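PDB 5UR2: bifunctional protein PutA from Bdellovibrio bacteriovorus, which probably converts proline to glutamate in two steps, pairing a flavin-dependent proline dehydrogenase with an NAD-dependent L-glutamate gamma-semialdehyde dehydrogenase. Local coordinates for residues Leu377-Leu382 / Met396-Arg401; Ala639-Pro644 / Ser776-Ser781; Ile714-Ser719 / Cys743-Gly748. All coordinates share one frame; numbering follows the deposited sequence.

Contact 1. Residues Leu377-Leu382 / Met396-Arg401; sequences LEFQML and MGYRMR. With P5F (N-propargylglycine-modified flavin adenine dinucleotide), chain F.
Glu378 accepts from both Arg399 and Arg401 at the junction of the last two parallel strands, 379-382 and 400-406, of the proline dehydrogenase TIM barrel. The evidence for a salt-bridge network lies in the shared oxygens of the Glu378 carboxylate. Arg399 NE reaches Glu378 OE1 on its anti side at 2.9 Å. Arg401 grips the carboxylate side-on, its NE 2.8 Å from Glu378 OE2. Its NH2 meets Glu378 OE1 at 3.1 Å. Both of the Arg401 bonds come from above the carboxylate plane, NE lying 55° out of it. This geometry keeps the anti lone pair of OE2 for Gln380 NE2 (2.9 Å), so each carboxylate oxygen has two donors. The extended Glu378 chain, with CG anti to the backbone N (chi1 -173°), carries the carboxylate to both arginines.

On the sheet face of Phe379 and Met400, the contact is apolar. The edge of the Phe379 ring points at the face of Tyr398 in an offset edge-to-face pair, centroids 5.5 Å apart and planes at 79°. Met400, bent at two torsions, sets its CE 3.8 Å from Met381 CE.

Backbone bonds fix this register: Phe379 N donates to Arg399 O, Arg401 N to Phe379 O, and Met381 N to Arg401 O. Farther out, Arg399 NH1 bonds Glu375 O and Arg401 NH1 bonds Phe140 O on the first barrel strand. Helix 387-395 makes the beta-alpha-beta crossover and packs on Met400. At the C-terminal end of strand 379-382 the N-propargylglycine-modified flavin packs on the chain, Leu382 CD2 lying 3.5 Å from P5F C8.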
loop_
_atom_site.group_PDB
_atom_site.type_symbol
_atom_site.label_atom_id
_atom_site.label_comp_id
_atom_site.label_asym_id
_atom_site.label_seq_id
_atom_site.Cartn_x
_atom_site.Cartn_y
_atom_site.Cartn_z
ATOM N N LEU B 377 -17.599 -44.946 44.720
ATOM C CA LEU B 377 -17.289 -44.220 43.501
ATOM C C LEU B 377 -18.502 -44.157 42.578
ATOM O O LEU B 377 -19.501 -44.862 42.753
ATOM C CB LEU B 377 -16.109 -44.857 42.775
ATOM C CG LEU B 377 -14.856 -45.079 43.612
ATOM C CD1 LEU B 377 -13.716 -45.570 42.711
ATOM C CD2 LEU B 377 -14.490 -43.799 44.331
ATOM N N GLU B 378 -18.405 -43.282 41.581
ATOM C CA GLU B 378 -19.403 -43.229 40.530
ATOM C C GLU B 378 -18.724 -42.760 39.257
ATOM O O GLU B 378 -17.984 -41.767 39.261
ATOM C CB GLU B 378 -20.549 -42.296 40.899
ATOM C CG GLU B 378 -21.680 -42.336 39.914
ATOM C CD GLU B 378 -22.870 -41.543 40.391
ATOM O OE1 GLU B 378 -23.513 -41.984 41.380
ATOM O OE2 GLU B 378 -23.168 -40.498 39.770
ATOM N N PHE B 379 -18.978 -43.472 38.171
ATOM C CA PHE B 379 -18.433 -43.099 36.884
ATOM C C PHE B 379 -19.564 -42.673 35.957
ATOM O O PHE B 379 -20.701 -43.146 36.077
ATOM C CB PHE B 379 -17.611 -44.254 36.300
ATOM C CG PHE B 379 -16.336 -44.506 37.051
ATOM C CD1 PHE B 379 -15.263 -43.637 36.915
ATOM C CD2 PHE B 379 -16.211 -45.593 37.900
ATOM C CE1 PHE B 379 -14.086 -43.842 37.615
ATOM C CE2 PHE B 379 -15.029 -45.818 38.606
ATOM C CZ PHE B 379 -13.966 -44.940 38.461
ATOM N N GLN B 380 -19.258 -41.749 35.045
ATOM C CA GLN B 380 -20.291 -41.197 34.175
ATOM C C GLN B 380 -19.779 -41.085 32.750
ATOM O O GLN B 380 -18.611 -40.756 32.517
ATOM C CB GLN B 380 -20.790 -39.833 34.698
ATOM C CG GLN B 380 -21.364 -39.888 36.122
ATOM C CD GLN B 380 -21.991 -38.568 36.587
ATOM O OE1 GLN B 380 -22.123 -37.623 35.809
ATOM N NE2 GLN B 380 -22.389 -38.510 37.858
ATOM N N MET B 381 -20.663 -41.404 31.804
ATOM C CA MET B 381 -20.370 -41.354 30.381
ATOM C C MET B 381 -21.617 -40.904 29.638
ATOM O O MET B 381 -22.736 -41.053 30.125
ATOM C CB MET B 381 -19.940 -42.717 29.836
ATOM C CG MET B 381 -18.652 -43.251 30.392
ATOM S SD MET B 381 -18.264 -44.830 29.616
ATOM C CE MET B 381 -16.849 -45.308 30.597
ATOM N N LEU B 382 -21.417 -40.394 28.425
ATOM C CA LEU B 382 -22.537 -39.938 27.618
ATOM C C LEU B 382 -23.288 -41.129 27.033
ATOM O O LEU B 382 -22.684 -42.145 26.667
ATOM C CB LEU B 382 -22.056 -39.020 26.499
ATOM C CG LEU B 382 -21.260 -37.770 26.866
ATOM C CD1 LEU B 382 -20.899 -37.068 25.587
ATOM C CD2 LEU B 382 -22.035 -36.826 27.775
ATOM N N MET B 396 -17.155 -54.738 36.019
ATOM C CA MET B 396 -16.193 -54.692 37.111
ATOM C C MET B 396 -16.831 -54.284 38.431
ATOM O O MET B 396 -16.120 -54.167 39.439
ATOM C CB MET B 396 -15.045 -53.754 36.740
ATOM C CG MET B 396 -14.185 -54.340 35.628
ATOM S SD MET B 396 -13.039 -53.181 34.884
ATOM C CE MET B 396 -11.881 -52.901 36.225
ATOM N N GLY B 397 -18.143 -54.046 38.437
ATOM C CA GLY B 397 -18.890 -53.797 39.648
ATOM C C GLY B 397 -19.090 -52.345 40.012
ATOM O O GLY B 397 -19.640 -52.072 41.082
ATOM N N TYR B 398 -18.681 -51.408 39.160
ATOM C CA TYR B 398 -18.758 -49.992 39.497
ATOM C C TYR B 398 -20.100 -49.409 39.072
ATOM O O TYR B 398 -20.747 -49.894 38.135
ATOM C CB TYR B 398 -17.623 -49.219 38.830
ATOM C CG TYR B 398 -16.235 -49.526 39.360
ATOM C CD1 TYR B 398 -15.728 -48.869 40.476
ATOM C CD2 TYR B 398 -15.420 -50.462 38.725
ATOM C CE1 TYR B 398 -14.440 -49.142 40.950
ATOM C CE2 TYR B 398 -14.136 -50.746 39.194
ATOM C CZ TYR B 398 -13.653 -50.085 40.307
ATOM O OH TYR B 398 -12.380 -50.366 40.769
ATOM N N ARG B 399 -20.503 -48.343 39.760
ATOM C CA ARG B 399 -21.738 -47.639 39.444
ATOM C C ARG B 399 -21.520 -46.710 38.248
ATOM O O ARG B 399 -20.659 -45.824 38.292
ATOM C CB ARG B 399 -22.213 -46.853 40.659
ATOM C CG ARG B 399 -23.535 -46.157 40.434
ATOM C CD ARG B 399 -24.182 -45.738 41.744
ATOM N NE ARG B 399 -23.449 -44.671 42.413
ATOM C CZ ARG B 399 -22.607 -44.863 43.423
ATOM N NH1 ARG B 399 -22.388 -46.088 43.886
ATOM N NH2 ARG B 399 -21.997 -43.826 43.979
ATOM N N MET B 400 -22.322 -46.893 37.196
ATOM C CA MET B 400 -22.197 -46.146 35.951
ATOM C C MET B 400 -23.476 -45.358 35.714
ATOM O O MET B 400 -24.581 -45.919 35.770
ATOM C CB MET B 400 -21.932 -47.080 34.766
ATOM C CG MET B 400 -22.037 -46.394 33.393
ATOM S SD MET B 400 -20.765 -45.141 33.058
ATOM C CE MET B 400 -19.311 -46.165 33.356
ATOM N N ARG B 401 -23.326 -44.065 35.449
ATOM C CA ARG B 401 -24.449 -43.177 35.186
ATOM C C ARG B 401 -24.312 -42.605 33.784
ATOM O O ARG B 401 -23.270 -42.038 33.444
ATOM C CB ARG B 401 -24.511 -42.044 36.214
ATOM C CG ARG B 401 -25.695 -41.110 36.018
ATOM C CD ARG B 401 -25.780 -40.024 37.116
ATOM N NE ARG B 401 -25.628 -40.587 38.448
ATOM C CZ ARG B 401 -26.620 -41.129 39.146
ATOM N NH1 ARG B 401 -27.843 -41.176 38.637
ATOM N NH2 ARG B 401 -26.389 -41.631 40.352
HETATM P PA P5F F . -10.480 -37.348 26.534
HETATM O O1A P5F F . -9.526 -38.141 27.490
HETATM O O2A P5F F . -10.303 -37.527 25.109
HETATM O O5B P5F F . -10.384 -35.850 26.637
HETATM C C5B P5F F . -10.846 -34.923 25.661
HETATM C C4B P5F F . -10.881 -33.526 26.298
HETATM O O4B P5F F . -9.606 -32.960 26.486
HETATM C C3B P5F F . -11.644 -32.464 25.560
HETATM O O3B P5F F . -13.006 -32.579 25.721
HETATM C C2B P5F F . -11.110 -31.221 26.150
HETATM O O2B P5F F . -11.745 -30.978 27.358
HETATM C C1B P5F F . -9.687 -31.564 26.409
HETATM N N9A P5F F . -8.773 -31.126 25.384
HETATM C C8A P5F F . -8.791 -31.441 24.032
HETATM N N7A P5F F . -7.749 -30.843 23.442
HETATM C C5A P5F F . -7.007 -30.130 24.385
HETATM C C6A P5F F . -5.871 -29.325 24.347
HETATM N N6A P5F F . -5.172 -29.101 23.113
HETATM N N1A P5F F . -5.407 -28.742 25.470
HETATM C C2A P5F F . -6.026 -28.927 26.656
HETATM N N3A P5F F . -7.158 -29.686 26.720
HETATM C C4A P5F F . -7.661 -30.293 25.638
HETATM N N1 P5F F . -18.313 -30.663 29.769
HETATM C C2 P5F F . -18.477 -29.343 30.329
HETATM O O2 P5F F . -17.549 -28.380 30.006
HETATM N N3 P5F F . -19.568 -29.043 31.207
HETATM C C4 P5F F . -20.537 -30.014 31.562
HETATM O O4 P5F F . -21.579 -29.652 32.426
HETATM C C4X P5F F . -20.371 -31.405 30.964
HETATM N N5 P5F F . -21.381 -32.446 31.151
HETATM C C5X P5F F . -20.929 -33.832 30.922
HETATM C C6 P5F F . -21.644 -34.966 31.584
HETATM C C7 P5F F . -21.160 -36.290 31.436
HETATM C C7M P5F F . -21.892 -37.429 32.112
HETATM C C8 P5F F . -19.990 -36.551 30.660
HETATM C C8M P5F F . -19.445 -37.945 30.484
HETATM C C9 P5F F . -19.306 -35.483 30.032
HETATM C C9A P5F F . -19.811 -34.088 30.180
HETATM N N10 P5F F . -19.087 -32.983 29.547
HETATM C C10 P5F F . -19.294 -31.677 30.108
HETATM C "C1'" P5F F . -18.043 -33.190 28.514
HETATM C "C2'" P5F F . -16.677 -33.517 29.118
HETATM O "O2'" P5F F . -16.203 -32.397 29.762
HETATM C "C3'" P5F F . -15.629 -34.004 28.115
HETATM O "O3'" P5F F . -15.396 -32.997 27.203
HETATM C "C4'" P5F F . -16.012 -35.253 27.335
HETATM O "O4'" P5F F . -16.864 -35.992 28.140
HETATM C "C5'" P5F F . -14.833 -36.074 26.779
HETATM O "O5'" P5F F . -13.734 -36.170 27.664
HETATM P P P5F F . -12.851 -37.505 27.926
HETATM O O1P P5F F . -12.167 -37.671 29.337
HETATM O O2P P5F F . -13.876 -38.610 27.471
HETATM O O3P P5F F . -11.944 -37.609 26.561
HETATM C C21 P5F F . -23.219 -31.234 29.736
HETATM C C22 P5F F . -22.349 -31.876 30.546
HETATM C C23 P5F F . -23.703 -29.808 30.051
#

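Contact 2. Residues Ala639-Pro644 / Ser776-Ser781; sequences APWNFP and SGQKCS
Asn642 and the loop of Cys780 meet at what is, by analogy with other aldehyde dehydrogenases, the oxyanion hole. Cys780 is the predicted catalytic cysteine, and in this family an asparagine side chain and the cysteine backbone N-H form that hole. The geometry agrees: one water accepts from Asn642 ND2 at 3.0 Å and from Cys780 N at 2.9 Å, joining the two expected donors.

Asn642 ND2 is held by a second bond. It donates to Gln778 O at 3.0 Å, nearly straight (165°), with the acceptor in the Asn642 amide plane. The donor itself stands tilted out of the Gln778 carbonyl plane. Both bonds leave from one nitrogen, so the Gln778 carbonyl probably orients the amide that faces the water. The Asn642 CG lies between the backbone N and the carbonyl carbon (chi1 69°), the crowded position, and from there the amide extends toward the other loop. Gln778 is the centre of an inverse gamma turn, closed by a weak bond from Lys779 N to Gly777 O.

Two side chains flank this centre. The far rim of the Trp641 indole approaches the Gln778 amide, CH2 to OE1 3.4 Å, the two side chains crossing at about a right angle; Gln778 OE1 also accepts a weak bond from Val823 N. The extended lysine chain crosses the edge of the Phe643 ring at about a right angle, Phe643 CZ 3.9 Å from Lys779 CD, and its NZ goes on to a salt bridge with Glu589 of helix 587-611. Phe643 also makes a cation-pi contact with Lys585, whose NZ bonds Asn642 O.

In the fold, 639-644 links strand 623-638 to helix 646-657, while the loop 776-781 leads from helix 761-773 into strand 783-789.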
loop_
_atom_site.group_PDB
_atom_site.type_symbol
_atom_site.label_atom_id
_atom_site.label_comp_id
_atom_site.label_asym_id
_atom_site.label_seq_id
_atom_site.Cartn_x
_atom_site.Cartn_y
_atom_site.Cartn_z
ATOM N N ALA B 639 -16.278 16.664 14.988
ATOM C CA ALA B 639 -16.481 15.305 15.455
ATOM C C ALA B 639 -17.877 15.128 16.037
ATOM O O ALA B 639 -18.482 16.085 16.528
ATOM C CB ALA B 639 -15.440 14.918 16.516
ATOM N N PRO B 640 -18.408 13.921 16.005
ATOM C CA PRO B 640 -19.761 13.688 16.535
ATOM C C PRO B 640 -19.752 13.395 18.029
ATOM O O PRO B 640 -18.690 13.388 18.663
ATOM C CB PRO B 640 -20.234 12.476 15.730
ATOM C CG PRO B 640 -18.972 11.670 15.586
ATOM C CD PRO B 640 -17.836 12.706 15.410
ATOM N N TRP B 641 -20.940 13.177 18.603
ATOM C CA TRP B 641 -21.077 12.877 20.024
ATOM C C TRP B 641 -21.258 11.393 20.322
ATOM O O TRP B 641 -21.118 10.999 21.485
ATOM C CB TRP B 641 -22.264 13.652 20.625
ATOM C CG TRP B 641 -23.495 13.542 19.783
ATOM C CD1 TRP B 641 -23.939 14.439 18.844
ATOM C CD2 TRP B 641 -24.428 12.447 19.768
ATOM N NE1 TRP B 641 -25.104 13.976 18.260
ATOM C CE2 TRP B 641 -25.415 12.752 18.800
ATOM C CE3 TRP B 641 -24.517 11.235 20.467
ATOM C CZ2 TRP B 641 -26.473 11.892 18.520
ATOM C CZ3 TRP B 641 -25.569 10.382 20.194
ATOM C CH2 TRP B 641 -26.536 10.714 19.224
ATOM N N ASN B 642 -21.598 10.560 19.327
ATOM C CA ASN B 642 -22.046 9.206 19.666
ATOM C C ASN B 642 -20.897 8.254 19.983
ATOM O O ASN B 642 -21.104 7.262 20.689
ATOM C CB ASN B 642 -22.933 8.635 18.565
ATOM C CG ASN B 642 -22.182 8.340 17.295
ATOM O OD1 ASN B 642 -21.216 9.021 16.950
ATOM N ND2 ASN B 642 -22.646 7.333 16.563
ATOM N N PHE B 643 -19.700 8.490 19.446
ATOM C CA PHE B 643 -18.480 7.826 19.909
ATOM C C PHE B 643 -17.558 8.951 20.356
ATOM O O PHE B 643 -16.620 9.322 19.634
ATOM C CB PHE B 643 -17.848 6.942 18.835
ATOM C CG PHE B 643 -18.620 5.683 18.567
ATOM C CD1 PHE B 643 -19.707 5.693 17.711
ATOM C CD2 PHE B 643 -18.264 4.492 19.183
ATOM C CE1 PHE B 643 -20.439 4.533 17.467
ATOM C CE2 PHE B 643 -18.986 3.321 18.945
ATOM C CZ PHE B 643 -20.086 3.353 18.085
ATOM N N PRO B 644 -17.794 9.505 21.548
ATOM C CA PRO B 644 -17.306 10.865 21.845
ATOM C C PRO B 644 -15.802 10.973 22.040
ATOM O O PRO B 644 -15.268 12.069 21.845
ATOM C CB PRO B 644 -18.080 11.246 23.117
ATOM C CG PRO B 644 -18.426 9.932 23.757
ATOM C CD PRO B 644 -18.630 8.953 22.631
ATOM N N SER B 776 -28.961 2.456 22.046
ATOM C CA SER B 776 -30.280 2.941 21.659
ATOM C C SER B 776 -30.320 3.304 20.179
ATOM O O SER B 776 -30.959 4.274 19.779
ATOM C CB SER B 776 -30.705 4.121 22.532
ATOM O OG SER B 776 -30.653 3.761 23.907
ATOM N N GLY B 777 -29.590 2.538 19.369
ATOM C CA GLY B 777 -29.607 2.728 17.939
ATOM C C GLY B 777 -28.891 3.969 17.462
ATOM O O GLY B 777 -28.976 4.289 16.274
ATOM N N GLN B 778 -28.164 4.661 18.339
ATOM C CA GLN B 778 -27.498 5.915 17.976
ATOM C C GLN B 778 -26.103 5.653 17.396
ATOM O O GLN B 778 -25.082 6.124 17.901
ATOM C CB GLN B 778 -27.424 6.841 19.189
ATOM C CG GLN B 778 -28.791 7.161 19.860
ATOM C CD GLN B 778 -28.650 8.107 21.061
ATOM O OE1 GLN B 778 -29.047 9.275 20.992
ATOM N NE2 GLN B 778 -28.065 7.606 22.155
ATOM N N LYS B 779 -26.070 4.881 16.310
ATOM C CA LYS B 779 -24.837 4.568 15.603
ATOM C C LYS B 779 -25.085 4.692 14.115
ATOM O O LYS B 779 -26.189 4.411 13.640
ATOM C CB LYS B 779 -24.317 3.156 15.911
ATOM C CG LYS B 779 -24.157 2.858 17.394
ATOM C CD LYS B 779 -23.508 1.492 17.661
ATOM C CE LYS B 779 -23.465 1.219 19.191
ATOM N NZ LYS B 779 -22.800 -0.058 19.569
ATOM N N CYS B 780 -24.075 5.159 13.387
ATOM C CA CYS B 780 -24.204 5.189 11.937
ATOM C C CYS B 780 -24.300 3.790 11.356
ATOM O O CYS B 780 -24.817 3.625 10.245
ATOM C CB CYS B 780 -23.022 5.944 11.297
ATOM S SG CYS B 780 -22.951 7.758 11.608
ATOM N N SER B 781 -23.797 2.788 12.074
ATOM C CA SER B 781 -23.820 1.398 11.643
ATOM C C SER B 781 -25.058 0.638 12.120
ATOM O O SER B 781 -25.185 -0.553 11.809
ATOM C CB SER B 781 -22.554 0.683 12.145
ATOM O OG SER B 781 -22.470 0.752 13.565
HETATM O O HOH W 1 -21.421 6.108 14.077
#

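Contact 3. Residues Ile714-Ser719 / Cys743-Gly748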
loop_
_atom_site.group_PDB
_atom_site.type_symbol
_atom_site.label_atom_id
_atom_site.label_comp_id
_atom_site.label_asym_id
_atom_site.label_seq_id
_atom_site.Cartn_x
_atom_site.Cartn_y
_atom_site.Cartn_z
ATOM N N ILE B 714 -10.606 18.814 5.913
ATOM C CA ILE B 714 -11.749 18.821 6.829
ATOM C C ILE B 714 -12.161 17.378 7.090
ATOM O O ILE B 714 -12.520 16.658 6.151
ATOM C CB ILE B 714 -12.929 19.628 6.259
ATOM C CG1 ILE B 714 -12.503 21.084 6.007
ATOM C CG2 ILE B 714 -14.106 19.551 7.207
ATOM C CD1 ILE B 714 -13.388 21.836 4.990
ATOM N N ALA B 715 -12.116 16.953 8.355
ATOM C CA ALA B 715 -12.636 15.651 8.761
ATOM C C ALA B 715 -13.928 15.891 9.527
ATOM O O ALA B 715 -13.921 16.531 10.586
ATOM C CB ALA B 715 -11.624 14.878 9.611
ATOM N N PHE B 716 -15.036 15.420 8.969
ATOM C CA PHE B 716 -16.359 15.611 9.539
ATOM C C PHE B 716 -17.098 14.295 9.534
ATOM O O PHE B 716 -17.180 13.630 8.498
ATOM C CB PHE B 716 -17.199 16.645 8.775
ATOM C CG PHE B 716 -18.670 16.549 9.078
ATOM C CD1 PHE B 716 -19.198 17.118 10.231
ATOM C CD2 PHE B 716 -19.523 15.850 8.224
ATOM C CE1 PHE B 716 -20.555 17.016 10.523
ATOM C CE2 PHE B 716 -20.877 15.732 8.506
ATOM C CZ PHE B 716 -21.398 16.321 9.658
ATOM N N THR B 717 -17.645 13.931 10.681
ATOM C CA THR B 717 -18.537 12.788 10.783
ATOM C C THR B 717 -19.816 13.224 11.476
ATOM O O THR B 717 -19.772 13.766 12.584
ATOM C CB THR B 717 -17.870 11.634 11.520
ATOM O OG1 THR B 717 -16.818 11.118 10.695
ATOM C CG2 THR B 717 -18.886 10.547 11.830
ATOM N N GLY B 718 -20.940 13.002 10.810
ATOM C CA GLY B 718 -22.223 13.482 11.288
ATOM C C GLY B 718 -23.302 13.230 10.257
ATOM O O GLY B 718 -23.246 12.251 9.501
ATOM N N SER B 719 -24.267 14.140 10.218
ATOM C CA SER B 719 -25.453 13.951 9.405
ATOM C C SER B 719 -25.171 14.231 7.933
ATOM O O SER B 719 -24.225 14.943 7.569
ATOM C CB SER B 719 -26.584 14.863 9.875
ATOM O OG SER B 719 -26.330 16.206 9.517
ATOM N N CYS B 743 -12.080 16.947 1.841
ATOM C CA CYS B 743 -13.076 16.557 2.836
ATOM C C CYS B 743 -12.993 15.059 3.096
ATOM O O CYS B 743 -12.978 14.266 2.152
ATOM C CB CYS B 743 -14.485 16.906 2.373
ATOM S SG CYS B 743 -14.779 18.668 2.240
ATOM N N ILE B 744 -12.925 14.681 4.367
ATOM C CA ILE B 744 -12.991 13.292 4.795
ATOM C C ILE B 744 -14.291 13.152 5.580
ATOM O O ILE B 744 -14.360 13.577 6.738
ATOM C CB ILE B 744 -11.762 12.901 5.626
ATOM C CG1 ILE B 744 -10.484 13.265 4.867
ATOM C CG2 ILE B 744 -11.779 11.400 5.952
ATOM C CD1 ILE B 744 -9.196 13.185 5.703
ATOM N N ILE B 745 -15.321 12.545 4.968
ATOM C CA ILE B 745 -16.712 12.687 5.404
ATOM C C ILE B 745 -17.348 11.317 5.644
ATOM O O ILE B 745 -17.290 10.444 4.774
ATOM C CB ILE B 745 -17.553 13.439 4.356
ATOM C CG1 ILE B 745 -16.967 14.811 4.046
ATOM C CG2 ILE B 745 -18.982 13.586 4.849
ATOM C CD1 ILE B 745 -17.109 15.785 5.156
ATOM N N GLU B 746 -18.014 11.153 6.791
ATOM C CA GLU B 746 -18.876 10.004 7.078
ATOM C C GLU B 746 -20.259 10.527 7.468
ATOM O O GLU B 746 -20.362 11.392 8.343
ATOM C CB GLU B 746 -18.263 9.148 8.196
ATOM C CG GLU B 746 -19.072 7.904 8.602
ATOM C CD GLU B 746 -18.604 7.286 9.931
ATOM O OE1 GLU B 746 -17.389 7.326 10.273
ATOM O OE2 GLU B 746 -19.479 6.784 10.663
ATOM N N MET B 747 -21.327 10.019 6.817
ATOM C CA MET B 747 -22.648 10.649 6.914
ATOM C C MET B 747 -23.818 9.726 7.277
ATOM O O MET B 747 -24.977 10.145 7.154
ATOM C CB MET B 747 -22.990 11.355 5.603
ATOM C CG MET B 747 -22.311 12.687 5.432
ATOM S SD MET B 747 -22.707 13.329 3.823
ATOM C CE MET B 747 -21.956 12.088 2.786
ATOM N N GLY B 748 -23.581 8.509 7.730
ATOM C CA GLY B 748 -24.692 7.710 8.220
ATOM C C GLY B 748 -25.204 6.681 7.224
ATOM O O GLY B 748 -24.736 6.555 6.086
HETATM O O HOH W 2 -14.621 11.861 8.854
HETATM O O HOH W 3 -14.669 9.107 11.243
#
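Strands 714-717 and 743-746 run parallel, their axes 4.7 Å apart at closest and only 6° from alignment, and four backbone bonds join them. Ile714 O accepts from Ile744 N at 2.7 Å, Ile744 O from Phe716 N, Phe716 O from Glu746 N, and Glu746 O from Gly718 N; the last bond carries the ladder one residue past the first strand. Beyond it Gly718 O touches Met747 CA at 3.1 Å, a CA-H...O contact.

On one sheet face Phe716 meets Ile745. The Ile745 chain turns at its second torsion (chi2 -70°), which brings CD1 to 3.7 Å from Phe716 CB and to the ring edge. Ile714 and Cys743 share this face, and helix 720-730 covers it. The Phe716 ring has Gly718 N over one face, offset toward the rim.

Thr717 and Glu746 lie on the other face. Thr717 OG1 is 3.5 Å from Glu746 CB, and Thr717 CG2 lies against the carboxyl carbon. One water links Thr717 OG1 (3.0 Å) to Ile744 O (2.7 Å); another joins Thr717 OG1 to Glu746 OE1, the latter bond weak. Glu746 CG is anti to the backbone N (chi1 180°), and the extended chain carries the carboxylate out along the Thr717 methyl group. Helix 646-657 packs against Thr717 and Ala715.

Ser719 caps the start of helix 720-730 through OG to Val722 N, and Met747 packs on Val740 of the second subunit. Strand, helix and parallel strand form a beta-alpha-beta unit of the Rossmann-like aldehyde dehydrogenase fold, whose second strand ends at Glu746, the predicted active-site glutamate.

In the fold
Contact 1 belongs to the proline dehydrogenase barrel, whereas contacts 2 and 3 share the aldehyde dehydrogenase family region on the opposite side of the chain's centre. The centre of contact 1 lies about 57 Å from that of contact 2 and about 66 Å from that of contact 3, a separation consistent with the substrate channelling described for this bifunctional enzyme. Along the chain contact 1 closes first; 639-644 then opens contact 2, both segments of contact 3 follow, and 776-781 completes contact 2. Contacts 2 and 3, centres about 12 Å apart, touch directly: Cys780 CB is 3.7 Å from Glu746 OE2, and Pro640 packs on Thr717. Together they bring both predicted catalytic residues into one site.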